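Local coordinates for neural-cadherin (Drosophila melanogaster, PDB 3UBH), which mediates calcium-dependent homophilic adhesion between cells, and is represented here by four consecutive extracellular cadherin domains of the much longer membrane protein, at residues E66-E71 with I99-V104; N105-Y110 with D139-H144; P109-R114 with F133-R138; H144-F149 with V186-Q191. All coordinates share one frame; numbering follows the deposited sequence.

Contact 1 (E66-E71 with I99-V104). With CA (calcium ion), chain C; CA (calcium ion), chain B.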
# COMPACT_ATOMS: atom_id res chain seq x y z
N GLU A 66 -22.60 -3.63 5.69
CA GLU A 66 -22.04 -2.83 4.60
C GLU A 66 -21.10 -3.61 3.67
O GLU A 66 -20.76 -3.13 2.59
CB GLU A 66 -21.30 -1.60 5.17
CG GLU A 66 -22.19 -0.49 5.68
CD GLU A 66 -23.04 -0.86 6.89
OE1 GLU A 66 -22.51 -1.31 7.93
OE2 GLU A 66 -24.27 -0.68 6.81
N GLU A 67 -20.68 -4.81 4.07
CA GLU A 67 -19.70 -5.56 3.29
C GLU A 67 -20.25 -6.88 2.75
O GLU A 67 -19.56 -7.60 2.03
CB GLU A 67 -18.41 -5.78 4.10
CG GLU A 67 -17.13 -5.41 3.33
CD GLU A 67 -16.07 -6.52 3.36
OE1 GLU A 67 -15.95 -7.24 4.39
OE2 GLU A 67 -15.35 -6.66 2.34
N LEU A 68 -21.49 -7.20 3.12
CA LEU A 68 -22.23 -8.34 2.57
C LEU A 68 -22.85 -8.01 1.22
O LEU A 68 -23.05 -6.85 0.90
CB LEU A 68 -23.34 -8.76 3.53
CG LEU A 68 -22.99 -9.48 4.83
CD1 LEU A 68 -24.19 -9.42 5.75
CD2 LEU A 68 -22.60 -10.90 4.53
N GLY A 69 -23.18 -9.04 0.45
CA GLY A 69 -23.78 -8.86 -0.87
C GLY A 69 -25.26 -8.54 -0.80
O GLY A 69 -25.80 -8.31 0.28
N PRO A 70 -25.94 -8.55 -1.96
CA PRO A 70 -27.34 -8.11 -1.99
C PRO A 70 -28.24 -8.97 -1.10
O PRO A 70 -29.18 -8.44 -0.49
CB PRO A 70 -27.73 -8.26 -3.47
CG PRO A 70 -26.72 -9.22 -4.05
CD PRO A 70 -25.46 -8.96 -3.30
N GLU A 71 -27.95 -10.26 -1.00
CA GLU A 71 -28.75 -11.19 -0.20
C GLU A 71 -28.65 -10.90 1.29
O GLU A 71 -29.59 -11.17 2.04
CB GLU A 71 -28.34 -12.64 -0.47
CG GLU A 71 -28.71 -13.18 -1.88
CD GLU A 71 -28.22 -14.62 -2.10
OE1 GLU A 71 -28.83 -15.35 -2.91
OE2 GLU A 71 -27.22 -15.04 -1.46
N ILE A 99 -27.73 -17.28 7.93
CA ILE A 99 -27.97 -16.19 8.87
C ILE A 99 -28.38 -14.93 8.10
O ILE A 99 -27.62 -14.44 7.29
CB ILE A 99 -26.71 -15.84 9.67
CG1 ILE A 99 -26.02 -17.11 10.18
CG2 ILE A 99 -27.05 -14.87 10.81
CD1 ILE A 99 -24.70 -16.86 10.90
N LEU A 100 -29.58 -14.41 8.35
CA LEU A 100 -29.94 -13.12 7.79
C LEU A 100 -29.33 -12.07 8.69
O LEU A 100 -29.43 -12.17 9.92
CB LEU A 100 -31.46 -12.95 7.69
CG LEU A 100 -31.98 -11.79 6.83
CD1 LEU A 100 -31.43 -11.80 5.39
CD2 LEU A 100 -33.51 -11.75 6.80
N VAL A 101 -28.67 -11.10 8.09
CA VAL A 101 -28.00 -10.07 8.87
C VAL A 101 -28.73 -8.75 8.69
O VAL A 101 -28.85 -8.25 7.56
CB VAL A 101 -26.53 -9.90 8.44
CG1 VAL A 101 -25.84 -8.86 9.32
CG2 VAL A 101 -25.79 -11.23 8.52
N LYS A 102 -29.22 -8.20 9.79
CA LYS A 102 -29.94 -6.92 9.73
C LYS A 102 -29.03 -5.70 9.93
O LYS A 102 -28.07 -5.74 10.70
CB LYS A 102 -31.13 -6.91 10.69
CG LYS A 102 -32.29 -7.82 10.24
CD LYS A 102 -33.10 -7.18 9.11
CE LYS A 102 -33.54 -8.23 8.07
NZ LYS A 102 -34.69 -7.77 7.21
N ASP A 103 -29.34 -4.63 9.21
CA ASP A 103 -28.55 -3.41 9.25
C ASP A 103 -28.62 -2.70 10.60
O ASP A 103 -29.66 -2.67 11.25
CB ASP A 103 -28.98 -2.44 8.14
CG ASP A 103 -27.96 -1.33 7.90
OD1 ASP A 103 -26.77 -1.49 8.24
OD2 ASP A 103 -28.36 -0.28 7.36
N VAL A 104 -27.49 -2.16 11.02
CA VAL A 104 -27.43 -1.25 12.15
C VAL A 104 -26.66 -0.03 11.66
O VAL A 104 -25.65 -0.18 10.96
CB VAL A 104 -26.71 -1.88 13.38
CG1 VAL A 104 -26.60 -0.89 14.54
CG2 VAL A 104 -27.41 -3.13 13.85
CA CA C . -24.75 -0.71 9.10
CA CA B . -20.93 -2.36 9.50
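Leu68 lays one methyl, CD1, over the isopropyl group of Val101, 3.6 Å from Val101 CB and 3.7 Å from Val101 CG2, the two side chains crossing at about a right angle. Val101 sits near the end of strand 92-102 and also touches Ile74 of strand 73-81, while Leu68 leans on Trp48; compact aliphatic groups suit a spot where a loop must lie against a strand. Further along, the chemistry turns ionic. Glu66 belongs to the Asp64-Tyr65-Glu66 calcium motif of the first cadherin domain of this fragment, and Asp103 and Val104 begin the DxNDN-type linker, here Asp103-Val104-Asn105-Asp106-Glu107, to the next. With its chain bent at chi2 (65°), Glu66 grips the calcium ion of chain C with both carboxylate oxygens, OE2 at 2.3 Å, and its OE1 also bridges to the calcium ion of chain B at 2.5 Å. Asp103 OD1 binds the chain C ion at 2.3 Å and the carbonyl Val104 O joins it; Glu18, Asp106 and Asp141 complete the site. The carboxylate planes of Glu66 and Asp103 stand 49° apart, their mutual repulsion presumably offset by the shared cation. Asp103 OD2 points to Thr142 of the next domain.

Contact 2 (N105-Y110 with D139-H144). With CA (calcium ion), chain D; CA (calcium ion), chain B; CA (calcium ion), chain C.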
# COMPACT_ATOMS: atom_id res chain seq x y z
N ASN A 105 -27.13 1.15 12.02
CA ASN A 105 -26.40 2.38 11.77
C ASN A 105 -25.10 2.44 12.58
O ASN A 105 -25.06 3.01 13.67
CB ASN A 105 -27.29 3.58 12.08
CG ASN A 105 -26.74 4.87 11.54
OD1 ASN A 105 -25.53 5.08 11.53
ND2 ASN A 105 -27.63 5.75 11.08
N ASP A 106 -24.03 1.86 12.03
CA ASP A 106 -22.81 1.61 12.81
C ASP A 106 -21.55 2.22 12.19
O ASP A 106 -20.44 2.05 12.73
CB ASP A 106 -22.61 0.10 13.00
CG ASP A 106 -22.33 -0.64 11.69
OD1 ASP A 106 -22.91 -0.30 10.63
OD2 ASP A 106 -21.51 -1.57 11.72
N GLU A 107 -21.72 2.92 11.07
CA GLU A 107 -20.61 3.54 10.36
C GLU A 107 -20.79 5.05 10.31
O GLU A 107 -21.88 5.52 9.97
CB GLU A 107 -20.49 2.99 8.94
CG GLU A 107 -20.59 1.47 8.81
CD GLU A 107 -19.49 0.70 9.51
OE1 GLU A 107 -18.41 1.26 9.75
OE2 GLU A 107 -19.71 -0.48 9.81
N PRO A 108 -19.73 5.81 10.64
CA PRO A 108 -19.81 7.28 10.69
C PRO A 108 -19.86 7.89 9.30
O PRO A 108 -19.39 7.27 8.34
CB PRO A 108 -18.49 7.67 11.36
CG PRO A 108 -17.54 6.56 10.99
CD PRO A 108 -18.38 5.32 10.98
N PRO A 109 -20.40 9.12 9.18
CA PRO A 109 -20.41 9.85 7.94
C PRO A 109 -19.02 10.41 7.63
O PRO A 109 -18.16 10.43 8.52
CB PRO A 109 -21.39 10.99 8.23
CG PRO A 109 -21.23 11.25 9.64
CD PRO A 109 -21.04 9.90 10.26
N TYR A 110 -18.81 10.87 6.39
CA TYR A 110 -17.51 11.40 5.96
C TYR A 110 -17.70 12.41 4.82
O TYR A 110 -18.51 12.19 3.92
CB TYR A 110 -16.58 10.27 5.51
CG TYR A 110 -17.18 9.40 4.43
CD1 TYR A 110 -16.97 9.68 3.07
CD2 TYR A 110 -18.00 8.31 4.77
CE1 TYR A 110 -17.56 8.89 2.07
CE2 TYR A 110 -18.58 7.53 3.78
CZ TYR A 110 -18.36 7.81 2.44
OH TYR A 110 -18.94 7.03 1.48
N ASP A 139 -22.66 8.58 3.93
CA ASP A 139 -22.77 7.67 5.07
C ASP A 139 -23.15 6.28 4.57
O ASP A 139 -24.17 6.12 3.90
CB ASP A 139 -23.79 8.18 6.09
CG ASP A 139 -23.83 7.33 7.36
OD1 ASP A 139 -24.30 6.17 7.31
OD2 ASP A 139 -23.40 7.82 8.42
N PRO A 140 -22.35 5.27 4.92
CA PRO A 140 -22.50 3.92 4.40
C PRO A 140 -23.80 3.24 4.78
O PRO A 140 -24.20 2.31 4.08
CB PRO A 140 -21.31 3.17 5.02
CG PRO A 140 -20.35 4.21 5.41
CD PRO A 140 -21.20 5.36 5.84
N ASP A 141 -24.44 3.67 5.87
CA ASP A 141 -25.64 3.00 6.40
C ASP A 141 -26.89 3.31 5.58
O ASP A 141 -27.01 4.39 5.02
CB ASP A 141 -25.88 3.39 7.86
CG ASP A 141 -24.84 2.81 8.79
OD1 ASP A 141 -24.09 3.60 9.40
OD2 ASP A 141 -24.77 1.57 8.92
N THR A 142 -27.82 2.36 5.54
CA THR A 142 -29.01 2.45 4.68
C THR A 142 -29.92 3.64 5.03
O THR A 142 -30.36 4.37 4.14
CB THR A 142 -29.82 1.14 4.71
OG1 THR A 142 -30.12 0.78 6.06
CG2 THR A 142 -29.04 -0.00 4.04
N ASP A 143 -30.17 3.82 6.32
CA ASP A 143 -31.10 4.84 6.82
C ASP A 143 -30.43 6.11 7.38
O ASP A 143 -30.96 6.73 8.30
CB ASP A 143 -32.03 4.23 7.88
CG ASP A 143 -31.33 3.99 9.23
OD1 ASP A 143 -32.01 4.15 10.27
OD2 ASP A 143 -30.12 3.64 9.28
N HIS A 144 -29.29 6.51 6.82
CA HIS A 144 -28.56 7.70 7.29
C HIS A 144 -29.38 9.00 7.30
O HIS A 144 -30.39 9.13 6.60
CB HIS A 144 -27.28 7.90 6.49
CG HIS A 144 -27.51 8.15 5.03
ND1 HIS A 144 -28.02 9.34 4.54
CD2 HIS A 144 -27.30 7.36 3.95
CE1 HIS A 144 -28.11 9.27 3.23
NE2 HIS A 144 -27.67 8.09 2.84
CA CA D . -24.16 6.14 9.80
CA CA B . -20.93 -2.36 9.50
CA CA C . -24.75 -0.71 9.10
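Asp141 starts its approach to Asn105 at CB, which lies 4.1 Å from Asn105 OD1. Its CG, set anti to the carbonyl carbon (chi1 -69°), rests 3.4 Å from Asn105 CA, beside the linker backbone. From there the carboxylate divides its work. OD1 binds the calcium ion of chain D at 2.6 Å and, through its syn lone pair, accepts the Glu107 N-H at 3.0 Å (N-H...O angle 158°). OD2 binds the calcium ion of chain C at 2.3 Å and takes a weak bond from Asp106 N. One aspartate thus bridges two metals and fastens the backbone between them, a task for a short carboxylate with two equivalent oxygens. This is the junction of successive cadherin domains: the DxNDN-type linker of residues 103-107 meets the DxD motif of the fragment's second domain, Asp139-Pro140-Asp141. Asp139 holds the chain D ion with both oxygens, and its OD1 also accepts Asp141 N in an Asx turn that sets the two aspartates relative to each other. Asn105 OD1 adds a neutral ligand at 2.4 Å, its amide plane 42° from the Asp141 carboxylate, and the carbonyl Glu107 O supplies another; Asp190 and Gln201 complete that shell. Glu107 and Asp106 turn their carboxylates to the calcium ion of chain B, which Asp106 links to the chain C ion. Outside the metals, the Pro140 ring fits between Glu107 CB, 3.7 Å from Pro140 CG, and the edge of the Tyr110 ring, where CE2 meets Pro140 CD.

Contact 3 (P109-R114 with F133-R138)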
# COMPACT_ATOMS: atom_id res chain seq x y z
N PRO A 109 -20.40 9.12 9.18
CA PRO A 109 -20.41 9.85 7.94
C PRO A 109 -19.02 10.41 7.63
O PRO A 109 -18.16 10.43 8.52
CB PRO A 109 -21.39 10.99 8.23
CG PRO A 109 -21.23 11.25 9.64
CD PRO A 109 -21.04 9.90 10.26
N TYR A 110 -18.81 10.87 6.39
CA TYR A 110 -17.51 11.40 5.96
C TYR A 110 -17.70 12.41 4.82
O TYR A 110 -18.51 12.19 3.92
CB TYR A 110 -16.58 10.27 5.51
CG TYR A 110 -17.18 9.40 4.43
CD1 TYR A 110 -16.97 9.68 3.07
CD2 TYR A 110 -18.00 8.31 4.77
CE1 TYR A 110 -17.56 8.89 2.07
CE2 TYR A 110 -18.58 7.53 3.78
CZ TYR A 110 -18.36 7.81 2.44
OH TYR A 110 -18.94 7.03 1.48
N PHE A 111 -16.95 13.51 4.87
CA PHE A 111 -16.99 14.52 3.83
C PHE A 111 -16.40 13.99 2.50
O PHE A 111 -15.40 13.28 2.50
CB PHE A 111 -16.20 15.75 4.28
CG PHE A 111 -16.90 16.60 5.32
CD1 PHE A 111 -16.43 16.64 6.63
CD2 PHE A 111 -18.02 17.36 4.99
CE1 PHE A 111 -17.07 17.43 7.60
CE2 PHE A 111 -18.67 18.16 5.95
CZ PHE A 111 -18.19 18.19 7.26
N ILE A 112 -17.02 14.35 1.38
CA ILE A 112 -16.48 14.00 0.07
C ILE A 112 -15.94 15.20 -0.70
O ILE A 112 -15.46 15.04 -1.83
CB ILE A 112 -17.52 13.26 -0.82
CG1 ILE A 112 -18.72 14.17 -1.12
CG2 ILE A 112 -17.90 11.90 -0.18
CD1 ILE A 112 -19.71 13.59 -2.10
N ASN A 113 -16.00 16.39 -0.10
CA ASN A 113 -15.41 17.59 -0.70
C ASN A 113 -13.95 17.38 -1.01
O ASN A 113 -13.22 16.81 -0.21
CB ASN A 113 -15.57 18.80 0.23
CG ASN A 113 -17.02 19.10 0.55
OD1 ASN A 113 -17.66 18.39 1.33
ND2 ASN A 113 -17.55 20.16 -0.07
N ARG A 114 -13.54 17.81 -2.19
CA ARG A 114 -12.12 17.80 -2.58
C ARG A 114 -11.86 19.09 -3.33
O ARG A 114 -12.77 19.59 -3.99
CB ARG A 114 -11.79 16.61 -3.49
CG ARG A 114 -11.89 15.23 -2.85
CD ARG A 114 -10.90 15.04 -1.69
NE ARG A 114 -11.05 13.73 -1.04
CZ ARG A 114 -11.84 13.46 0.01
NH1 ARG A 114 -12.59 14.41 0.58
NH2 ARG A 114 -11.88 12.22 0.50
N PHE A 133 -19.82 28.09 -0.43
CA PHE A 133 -19.29 26.72 -0.35
C PHE A 133 -20.45 25.76 -0.03
O PHE A 133 -21.46 26.17 0.55
CB PHE A 133 -18.23 26.63 0.74
CG PHE A 133 -17.30 25.44 0.61
CD1 PHE A 133 -16.22 25.48 -0.29
CD2 PHE A 133 -17.49 24.30 1.40
CE1 PHE A 133 -15.35 24.38 -0.41
CE2 PHE A 133 -16.63 23.20 1.28
CZ PHE A 133 -15.55 23.24 0.37
N THR A 134 -20.31 24.50 -0.41
CA THR A 134 -21.34 23.49 -0.16
C THR A 134 -20.70 22.25 0.44
O THR A 134 -19.94 21.55 -0.25
CB THR A 134 -22.08 23.11 -1.44
OG1 THR A 134 -22.65 24.28 -2.04
CG2 THR A 134 -23.17 22.13 -1.14
N LEU A 135 -21.00 22.00 1.71
CA LEU A 135 -20.46 20.84 2.40
C LEU A 135 -21.19 19.61 1.89
O LEU A 135 -22.42 19.63 1.74
CB LEU A 135 -20.67 20.95 3.91
CG LEU A 135 -20.13 22.18 4.64
CD1 LEU A 135 -20.64 22.21 6.07
CD2 LEU A 135 -18.60 22.22 4.61
N GLN A 136 -20.44 18.55 1.61
CA GLN A 136 -21.08 17.30 1.24
C GLN A 136 -20.51 16.12 1.99
O GLN A 136 -19.29 15.91 1.99
CB GLN A 136 -21.02 17.09 -0.28
CG GLN A 136 -22.00 17.97 -1.04
CD GLN A 136 -23.45 17.51 -0.88
OE1 GLN A 136 -23.88 16.55 -1.53
NE2 GLN A 136 -24.21 18.19 -0.00
N ALA A 137 -21.40 15.38 2.66
CA ALA A 137 -21.06 14.16 3.38
C ALA A 137 -21.81 12.96 2.80
O ALA A 137 -22.80 13.13 2.10
CB ALA A 137 -21.38 14.31 4.87
N ARG A 138 -21.30 11.77 3.09
CA ARG A 138 -21.91 10.52 2.70
C ARG A 138 -21.82 9.61 3.91
O ARG A 138 -20.97 9.85 4.79
CB ARG A 138 -21.16 9.89 1.51
CG ARG A 138 -21.39 10.56 0.16
CD ARG A 138 -22.87 10.79 -0.09
NE ARG A 138 -23.14 11.29 -1.43
CZ ARG A 138 -23.20 12.58 -1.76
NH1 ARG A 138 -23.03 13.52 -0.84
NH2 ARG A 138 -23.44 12.93 -3.00
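An antiparallel pairing of the short edge strand 110-111 with strand 131-138 starts one sheet of the fragment's second cadherin domain, and Tyr110 and Arg138 form its hydrogen-bonded pair through two reciprocal backbone bonds. The Ile112 N-H to Gln136 O bond extends the ladder by one rung. Beyond it a side chain takes over: Asn113 OD1 accepts Gln136 N at 2.8 Å, in the carbonyl plane and on a lone pair, while Asn113 ND2 donates to Thr134 O at 2.8 Å, that oxygen lying in the amide plane. CG anti to the carbonyl carbon (chi1 -59°) turns the amide to the strand, where it imitates a peptide edge, offering one acceptor and one donor to residues two apart. A leucine here would probably leave Gln136 N and Thr134 O without these mates and let the end of the segment drift from the strand. On the inward face Phe111 and Ala137 form the non-hydrogen-bonded pair, and the Phe111 ring also packs on Ala188 of the other sheet. The outer face carries Tyr110 and Arg138: Arg138 O lies 3.3 Å above the Tyr110 ring plane, offset toward its rim, and Arg138 CB touches Tyr110 CZ at 3.6 Å. Ile112 CD1 sits over one face of the Arg138 guanidinium. Arg138 NH1 donates to Ala137 O at 3.0 Å and to Gln136 OE1 at 3.2 Å; both acceptors lie in the guanidinium plane, though NH1 meets their carbonyls from above. Together with the methyl, these bonds probably limit how the group turns.

Contact 4 (H144-F149 with V186-Q191). With CA (calcium ion), chain D.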
# COMPACT_ATOMS: atom_id res chain seq x y z
N HIS A 144 -29.29 6.51 6.82
CA HIS A 144 -28.56 7.70 7.29
C HIS A 144 -29.38 9.00 7.30
O HIS A 144 -30.39 9.13 6.60
CB HIS A 144 -27.28 7.90 6.49
CG HIS A 144 -27.51 8.15 5.03
ND1 HIS A 144 -28.02 9.34 4.54
CD2 HIS A 144 -27.30 7.36 3.95
CE1 HIS A 144 -28.11 9.27 3.23
NE2 HIS A 144 -27.67 8.09 2.84
N ASN A 145 -28.93 9.97 8.08
CA ASN A 145 -29.67 11.21 8.24
C ASN A 145 -28.67 12.32 8.49
O ASN A 145 -28.41 12.70 9.63
CB ASN A 145 -30.67 11.09 9.38
CG ASN A 145 -31.57 12.31 9.51
OD1 ASN A 145 -31.49 13.26 8.71
ND2 ASN A 145 -32.42 12.30 10.51
N ILE A 146 -28.10 12.82 7.39
CA ILE A 146 -26.97 13.74 7.45
C ILE A 146 -27.41 15.17 7.75
O ILE A 146 -28.26 15.72 7.06
CB ILE A 146 -26.10 13.67 6.17
CG1 ILE A 146 -25.52 12.26 6.01
CG2 ILE A 146 -24.97 14.70 6.24
CD1 ILE A 146 -24.93 11.98 4.64
N HIS A 147 -26.85 15.74 8.81
CA HIS A 147 -27.11 17.10 9.23
C HIS A 147 -25.78 17.86 9.24
O HIS A 147 -24.77 17.33 9.71
CB HIS A 147 -27.73 17.10 10.63
CG HIS A 147 -29.16 16.68 10.66
ND1 HIS A 147 -30.19 17.55 10.95
CD2 HIS A 147 -29.74 15.47 10.44
CE1 HIS A 147 -31.34 16.90 10.90
NE2 HIS A 147 -31.10 15.64 10.59
N TYR A 148 -25.80 19.08 8.72
CA TYR A 148 -24.59 19.91 8.63
C TYR A 148 -24.56 21.00 9.69
O TYR A 148 -25.60 21.56 10.06
CB TYR A 148 -24.45 20.52 7.24
CG TYR A 148 -24.28 19.47 6.17
CD1 TYR A 148 -23.04 18.89 5.94
CD2 TYR A 148 -25.38 19.02 5.43
CE1 TYR A 148 -22.87 17.89 4.98
CE2 TYR A 148 -25.22 18.03 4.46
CZ TYR A 148 -23.96 17.48 4.24
OH TYR A 148 -23.79 16.50 3.31
N PHE A 149 -23.37 21.29 10.19
CA PHE A 149 -23.21 22.28 11.23
C PHE A 149 -21.91 23.04 11.12
O PHE A 149 -20.89 22.48 10.72
CB PHE A 149 -23.27 21.61 12.60
CG PHE A 149 -24.59 20.99 12.91
CD1 PHE A 149 -25.67 21.78 13.29
CD2 PHE A 149 -24.76 19.61 12.83
CE1 PHE A 149 -26.91 21.20 13.59
CE2 PHE A 149 -25.98 19.02 13.13
CZ PHE A 149 -27.05 19.80 13.51
N VAL A 186 -16.37 22.98 10.75
CA VAL A 186 -17.66 22.41 10.41
C VAL A 186 -17.66 20.92 10.72
O VAL A 186 -16.59 20.31 10.84
CB VAL A 186 -17.99 22.60 8.89
CG1 VAL A 186 -18.27 24.06 8.56
CG2 VAL A 186 -16.86 22.04 8.00
N LYS A 187 -18.85 20.34 10.86
CA LYS A 187 -18.98 18.90 10.98
C LYS A 187 -20.27 18.49 10.29
O LYS A 187 -21.14 19.32 10.07
CB LYS A 187 -18.98 18.43 12.45
CG LYS A 187 -20.24 18.81 13.23
CD LYS A 187 -20.40 18.02 14.53
CE LYS A 187 -21.58 18.54 15.36
NZ LYS A 187 -21.68 17.86 16.67
N ALA A 188 -20.35 17.22 9.93
CA ALA A 188 -21.58 16.62 9.47
C ALA A 188 -21.83 15.45 10.39
O ALA A 188 -20.90 14.72 10.74
CB ALA A 188 -21.42 16.15 8.05
N GLU A 189 -23.08 15.28 10.81
CA GLU A 189 -23.43 14.16 11.68
C GLU A 189 -24.61 13.34 11.15
O GLU A 189 -25.45 13.84 10.41
CB GLU A 189 -23.65 14.62 13.13
CG GLU A 189 -24.84 15.54 13.33
CD GLU A 189 -25.03 16.01 14.77
OE1 GLU A 189 -26.16 16.43 15.10
OE2 GLU A 189 -24.05 15.98 15.56
N ASP A 190 -24.64 12.06 11.52
CA ASP A 190 -25.72 11.17 11.14
C ASP A 190 -26.60 10.97 12.36
O ASP A 190 -26.19 10.33 13.33
CB ASP A 190 -25.14 9.84 10.63
CG ASP A 190 -26.21 8.81 10.31
OD1 ASP A 190 -27.41 9.16 10.25
OD2 ASP A 190 -25.83 7.64 10.11
N GLN A 191 -27.80 11.53 12.32
CA GLN A 191 -28.64 11.57 13.51
C GLN A 191 -29.49 10.33 13.68
O GLN A 191 -30.22 10.20 14.66
CB GLN A 191 -29.47 12.84 13.54
CG GLN A 191 -28.62 14.06 13.84
CD GLN A 191 -29.40 15.33 14.01
OE1 GLN A 191 -30.62 15.36 13.85
NE2 GLN A 191 -28.69 16.41 14.33
CA CA D . -24.16 6.14 9.80
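His147 and Gln191 stack: the ring and the amide are 12° from parallel, and Gln191 OE1 stands 3.3 Å above the ring plane, over its centre. This is a face contact and not a hydrogen bond; the ring's ND1 is taken by Glu163. The extended Gln191 chain, crossing the histidine at about a right angle, also brings NE2 to the edge of the Phe149 ring, in its plane. There NE2 donates to Glu189 OE1 at 2.6 Å, on the anti lone pair. The Glu189 carboxylate is turned 74° from the Phe149 ring, with OE1 3.3 Å from Phe149 CE2, and its other oxygen, OE2, forms a salt bridge with Lys187 NZ at 3.2 Å. Were Glu189 an alanine, the Lys187 ammonium would probably lack this countercharge and the Gln191 amide be freer to turn off the His147 ring. On the other face, Ala188 CB meets Tyr148 CD1 at 3.8 Å, small against large in the domain interior, while Tyr148 OH bonds to Ala137 N of the facing sheet. Between the two faces, along the backbone, His147 with Glu189 and Phe149 with Lys187 each close two hydrogen bonds. A chi1 of 175° swings the Asp190 carboxylate out opposite the backbone nitrogen: OD1 accepts Asn145 N at 2.8 Å from above the carboxylate plane, and OD2 binds the calcium ion of chain D at 2.3 Å. Such an aspartate, carried by a sandwich strand to the interdomain calcium site, is characteristic of the cadherin domain end that faces the preceding domain.

Contact 1 is a surface contact of the fragment's first domain, whereas contacts 2, 3 and 4 are partly buried. Contacts 1 and 2 share the calcium ions of chains B and C, and contacts 2 and 4 share that of chain D and His144, so the ligand shells run from one domain into the next. Contact 3 grows out of contact 2 through Pro109 and Tyr110 but binds no metal: it belongs to one sheet of the second domain, contact 4 to the other. These sheets meet at several points, among them Ala137 with Tyr148. Carboxylates dominate the junction; contact 3 relies on backbone and amide bonds, while contact 4 adds charged side chains and one metal ligand to its ladder.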